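Local coordinates for lysosome-associated membrane glycoprotein 1 (Mus musculus, PDB 5GV0) that is a heavily glycosylated lysosomal membrane protein that assembles with other copies of itself, at residues 85-90 with 101-107. Numbering follows the deposited sequence.
Sequences QGVRLN and FSISNHS. With NAG (2-acetamido-2-deoxy-beta-D-glucopyranose), chain E; NAG (2-acetamido-2-deoxy-beta-D-glucopyranose), chain D; SO4 (sulfate ion), chain B.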
ATOM      1  N   GLN A  85       7.931   2.374   1.510  1.00  9.19           N
ATOM      2  CA  GLN A  85       9.207   1.688   1.665  1.00 11.19           C
ATOM      3  C   GLN A  85       9.036   0.201   1.963  1.00 10.23           C
ATOM      4  O   GLN A  85       9.982  -0.570   1.833  1.00 10.81           O
ATOM      5  CB  GLN A  85      10.050   2.362   2.761  1.00 14.01           C
ATOM      6  CG  GLN A  85       9.520   2.248   4.162  1.00 19.33           C
ATOM      7  CD  GLN A  85      10.430   2.922   5.170  1.00 20.57           C
ATOM      8  OE1 GLN A  85      11.544   3.351   4.840  1.00 20.00           O
ATOM      9  NE2 GLN A  85       9.952   3.035   6.406  1.00 23.49           N
ATOM     10  N   GLY A  86       7.835  -0.215   2.347  1.00  9.99           N
ATOM     11  CA  GLY A  86       7.655  -1.601   2.712  1.00 11.49           C
ATOM     12  C   GLY A  86       6.253  -2.132   2.534  1.00 11.29           C
ATOM     13  O   GLY A  86       5.282  -1.389   2.619  1.00 10.15           O
ATOM     14  N   VAL A  87       6.165  -3.433   2.283  1.00  9.54           N
ATOM     15  CA  VAL A  87       4.900  -4.148   2.232  1.00  9.77           C
ATOM     16  C   VAL A  87       5.016  -5.433   3.048  1.00 14.84           C
ATOM     17  O   VAL A  87       6.013  -6.152   2.938  1.00 11.03           O
ATOM     18  CB  VAL A  87       4.503  -4.491   0.778  1.00 10.79           C
ATOM     19  CG1 VAL A  87       3.431  -5.592   0.732  1.00 13.94           C
ATOM     20  CG2 VAL A  87       4.041  -3.241   0.049  1.00 11.14           C
ATOM     21  N   ARG A  88       4.012  -5.696   3.878  1.00 12.06           N
ATOM     22  CA  ARG A  88       3.895  -6.960   4.599  1.00 12.15           C
ATOM     23  C   ARG A  88       2.542  -7.566   4.291  1.00 14.01           C
ATOM     24  O   ARG A  88       1.526  -6.883   4.387  1.00 13.72           O
ATOM     25  CB  ARG A  88       4.022  -6.774   6.117  1.00 18.32           C
ATOM     26  CG  ARG A  88       5.313  -6.163   6.605  1.00 23.44           C
ATOM     27  CD  ARG A  88       5.538  -6.482   8.082  1.00 23.32           C
ATOM     28  NE  ARG A  88       4.690  -5.703   8.984  1.00 21.74           N
ATOM     29  CZ  ARG A  88       4.540  -5.974  10.277  1.00 26.96           C
ATOM     30  NH1 ARG A  88       5.161  -7.017  10.812  1.00 25.85           N
ATOM     31  NH2 ARG A  88       3.761  -5.212  11.033  1.00 23.76           N
ATOM     32  N   LEU A  89       2.523  -8.845   3.942  1.00 12.44           N
ATOM     33  CA  LEU A  89       1.271  -9.536   3.684  1.00 12.63           C
ATOM     34  C   LEU A  89       1.191 -10.843   4.459  1.00 13.98           C
ATOM     35  O   LEU A  89       2.077 -11.688   4.350  1.00 14.90           O
ATOM     36  CB  LEU A  89       1.116  -9.807   2.185  1.00 12.72           C
ATOM     37  CG  LEU A  89      -0.107 -10.631   1.775  1.00 14.34           C
ATOM     38  CD1 LEU A  89      -1.393  -9.837   1.960  1.00 14.61           C
ATOM     39  CD2 LEU A  89       0.033 -11.106   0.340  1.00 15.54           C
ATOM     40  N   ASN A  90       0.134 -10.997   5.252  1.00 11.77           N
ATOM     41  CA  ASN A  90      -0.223 -12.292   5.823  1.00 14.09           C
ATOM     42  C   ASN A  90      -1.437 -12.805   5.077  1.00 13.44           C
ATOM     43  O   ASN A  90      -2.395 -12.059   4.877  1.00 14.95           O
ATOM     44  CB  ASN A  90      -0.558 -12.193   7.313  1.00 14.52           C
ATOM     45  CG  ASN A  90       0.650 -11.936   8.185  1.00 11.69           C
ATOM     46  OD1 ASN A  90       1.798 -12.031   7.746  1.00 19.00           O
ATOM     47  ND2 ASN A  90       0.386 -11.609   9.447  1.00 16.49           N
ATOM     48  N   PHE A 101       0.722 -18.208   5.007  1.00 13.56           N
ATOM     49  CA  PHE A 101       2.065 -17.740   4.699  1.00 14.26           C
ATOM     50  C   PHE A 101       2.179 -16.232   4.857  1.00 13.81           C
ATOM     51  O   PHE A 101       1.178 -15.534   5.033  1.00 14.22           O
ATOM     52  CB  PHE A 101       2.445 -18.130   3.270  1.00 16.66           C
ATOM     53  CG  PHE A 101       1.526 -17.556   2.241  1.00 15.13           C
ATOM     54  CD1 PHE A 101       0.393 -18.246   1.856  1.00 16.41           C
ATOM     55  CD2 PHE A 101       1.774 -16.313   1.682  1.00 17.39           C
ATOM     56  CE1 PHE A 101      -0.470 -17.722   0.921  1.00 21.88           C
ATOM     57  CE2 PHE A 101       0.915 -15.783   0.744  1.00 22.06           C
ATOM     58  CZ  PHE A 101      -0.210 -16.488   0.364  1.00 22.28           C
ATOM     59  N   SER A 102       3.412 -15.741   4.786  1.00 14.50           N
ATOM     60  CA  SER A 102       3.687 -14.309   4.774  1.00 12.70           C
ATOM     61  C   SER A 102       4.658 -13.986   3.652  1.00 13.97           C
ATOM     62  O   SER A 102       5.513 -14.798   3.319  1.00 15.03           O
ATOM     63  CB  SER A 102       4.261 -13.842   6.114  1.00 17.20           C
ATOM     64  OG  SER A 102       3.290 -13.907   7.141  1.00 30.89           O
ATOM     65  N   ILE A 103       4.502 -12.803   3.067  1.00 12.49           N
ATOM     66  CA  ILE A 103       5.447 -12.271   2.088  1.00 12.38           C
ATOM     67  C   ILE A 103       5.729 -10.831   2.472  1.00 11.79           C
ATOM     68  O   ILE A 103       4.807 -10.085   2.793  1.00 12.94           O
ATOM     69  CB  ILE A 103       4.900 -12.318   0.649  1.00 12.89           C
ATOM     70  CG1 ILE A 103       4.574 -13.757   0.241  1.00 15.43           C
ATOM     71  CG2 ILE A 103       5.922 -11.694  -0.315  1.00 14.04           C
ATOM     72  CD1 ILE A 103       3.722 -13.855  -1.024  1.00 17.49           C
ATOM     73  N   SER A 104       6.997 -10.439   2.475  1.00 10.53           N
ATOM     74  CA  SER A 104       7.335  -9.063   2.779  1.00 10.41           C
ATOM     75  C   SER A 104       8.431  -8.526   1.878  1.00  8.15           C
ATOM     76  O   SER A 104       9.143  -9.282   1.208  1.00 10.35           O
ATOM     77  CB  SER A 104       7.773  -8.923   4.234  1.00 11.99           C
ATOM     78  OG  SER A 104       8.943  -9.679   4.478  1.00 16.73           O
ATOM     79  N   ASN A 105       8.550  -7.205   1.850  1.00  8.29           N
ATOM     80  CA  ASN A 105       9.718  -6.557   1.260  1.00  8.01           C
ATOM     81  C   ASN A 105       9.801  -5.165   1.834  1.00  8.59           C
ATOM     82  O   ASN A 105       8.886  -4.363   1.631  1.00  9.87           O
ATOM     83  CB  ASN A 105       9.627  -6.515  -0.273  1.00  8.97           C
ATOM     84  CG  ASN A 105      10.929  -6.065  -0.926  1.00  7.86           C
ATOM     85  OD1 ASN A 105      11.716  -5.330  -0.335  1.00  9.39           O
ATOM     86  ND2 ASN A 105      11.170  -6.524  -2.155  1.00  8.44           N
ATOM     87  N   HIS A 106      10.868  -4.888   2.575  1.00 10.43           N
ATOM     88  CA  HIS A 106      11.025  -3.586   3.222  1.00 11.03           C
ATOM     89  C   HIS A 106      12.124  -2.775   2.564  1.00 10.10           C
ATOM     90  O   HIS A 106      12.730  -1.905   3.190  1.00 11.22           O
ATOM     91  CB  HIS A 106      11.309  -3.766   4.715  1.00 10.27           C
ATOM     92  CG  HIS A 106      10.203  -4.453   5.448  1.00 15.26           C
ATOM     93  ND1 HIS A 106       9.072  -3.791   5.874  1.00 22.80           N
ATOM     94  CD2 HIS A 106      10.037  -5.749   5.805  1.00 19.50           C
ATOM     95  CE1 HIS A 106       8.263  -4.647   6.473  1.00 25.49           C
ATOM     96  NE2 HIS A 106       8.826  -5.842   6.445  1.00 20.04           N
ATOM     97  N   SER A 107      12.354  -3.056   1.284  1.00  8.72           N
ATOM     98  CA  SER A 107      13.333  -2.325   0.494  1.00  9.90           C
ATOM     99  C   SER A 107      12.686  -1.728  -0.757  1.00 11.12           C
ATOM    100  O   SER A 107      13.227  -1.805  -1.864  1.00 13.52           O
ATOM    101  CB  SER A 107      14.500  -3.240   0.118  1.00 11.56           C
ATOM    102  OG  SER A 107      15.630  -2.486  -0.295  1.00 14.18           O
TER
HETATM  103  C1  NAG E 404       1.408 -11.327  10.418  1.00 18.85           C
HETATM  104  C2  NAG E 404       1.264  -9.889  10.914  1.00 19.74           C
HETATM  105  C3  NAG E 404       2.292  -9.599  12.005  1.00 24.39           C
HETATM  106  C4  NAG E 404       2.216 -10.651  13.104  1.00 37.13           C
HETATM  107  C5  NAG E 404       2.330 -12.045  12.498  1.00 26.92           C
HETATM  108  C6  NAG E 404       2.160 -13.146  13.518  1.00 35.64           C
HETATM  109  C7  NAG E 404       0.437  -8.124   9.414  1.00 23.98           C
HETATM  110  C8  NAG E 404       0.763  -7.243   8.246  1.00 23.44           C
HETATM  111  N2  NAG E 404       1.409  -8.952   9.811  1.00 19.87           N
HETATM  112  O3  NAG E 404       2.030  -8.315  12.557  1.00 26.66           O
HETATM  113  O4  NAG E 404       3.275 -10.459  14.035  1.00 37.28           O
HETATM  114  O5  NAG E 404       1.301 -12.224  11.516  1.00 24.46           O
HETATM  115  O6  NAG E 404       0.817 -13.225  13.977  1.00 47.24           O
HETATM  116  O7  NAG E 404      -0.653  -8.083   9.976  1.00 27.32           O
HETATM  117  C1  NAG D 403      12.372  -6.130  -2.847  1.00 10.87           C
HETATM  118  C2  NAG D 403      13.176  -7.229  -3.538  1.00 11.80           C
HETATM  119  C3  NAG D 403      14.452  -6.634  -4.120  1.00 13.43           C
HETATM  120  C4  NAG D 403      14.125  -5.459  -5.032  1.00 12.69           C
HETATM  121  C5  NAG D 403      13.242  -4.453  -4.297  1.00 12.30           C
HETATM  122  C6  NAG D 403      12.767  -3.322  -5.181  1.00 12.53           C
HETATM  123  C7  NAG D 403      12.995  -9.559  -2.759  1.00 10.35           C
HETATM  124  C8  NAG D 403      13.469 -10.566  -1.754  1.00 14.80           C
HETATM  125  N2  NAG D 403      13.497  -8.324  -2.633  1.00 11.44           N
HETATM  126  O3  NAG D 403      15.166  -7.634  -4.835  1.00 19.13           O
HETATM  127  O4  NAG D 403      15.336  -4.811  -5.406  1.00 16.85           O
HETATM  128  O5  NAG D 403      12.067  -5.108  -3.791  1.00 11.60           O
HETATM  129  O6  NAG D 403      12.183  -3.815  -6.378  1.00 14.43           O
HETATM  130  O7  NAG D 403      12.187  -9.855  -3.635  1.00 14.53           O
HETATM  131  S   SO4 B 401       4.388  -6.615  14.642  1.00 27.92           S
HETATM  132  O1  SO4 B 401       3.840  -5.299  14.322  1.00 37.49           O
HETATM  133  O2  SO4 B 401       5.692  -6.447  15.276  1.00 34.92           O
HETATM  134  O3  SO4 B 401       3.489  -7.317  15.554  1.00 44.64           O
HETATM  135  O4  SO4 B 401       4.538  -7.397  13.417  1.00 36.42           O
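Two neighbouring strands form an antiparallel beta hairpin here, within the beta-prism fold of LAMP luminal domains: the 85-90 and 101-105 axes run at 177° to each other, 4.8 Å apart at their closest. V87 and N105 make one hydrogen-bonded pair, V87 N to N105 O at 2.9 Å and N105 N to V87 O at 3.0 Å; L89 and I103 make the next, L89 N to I103 O at 2.8 Å and I103 N to L89 O at 3.0 Å. Beyond N105 the pairing ends, while on the other edge of the first strand Q85 and G86 both face Q72 in a classic beta bulge. G86 lets H106 sit close: a CB there would fall 2.8 Å from H106 ND1.

V87, L89, I103 and N105 share one face of this sheet. The three aliphatic side chains turn inward onto L133 and L135 of strand 133-138 and L25 and I27 of strand 14-30, joining this sheet to the other of the prism. The opposite face, with R88, N90, S102 and S104, is polar and carries the N90-linked sugar. S102 OG donates a very short 2.5 Å hydrogen bond to N90 OD1, while N90 ND2 holds the NAG. R88 packs its CG 3.3 Å from H106 CE1, salt-bridges to E70, and reaches a sulfate, probably from the crystallisation liquor, through NH1 to O4 at 2.7 Å; the NAG acetamide methyl lies over one guanidinium face. N105, ending the strand on the aliphatic face, bears the other NAG on ND2, and its OD1 closes an Asx turn by accepting from S107 N at 2.9 Å.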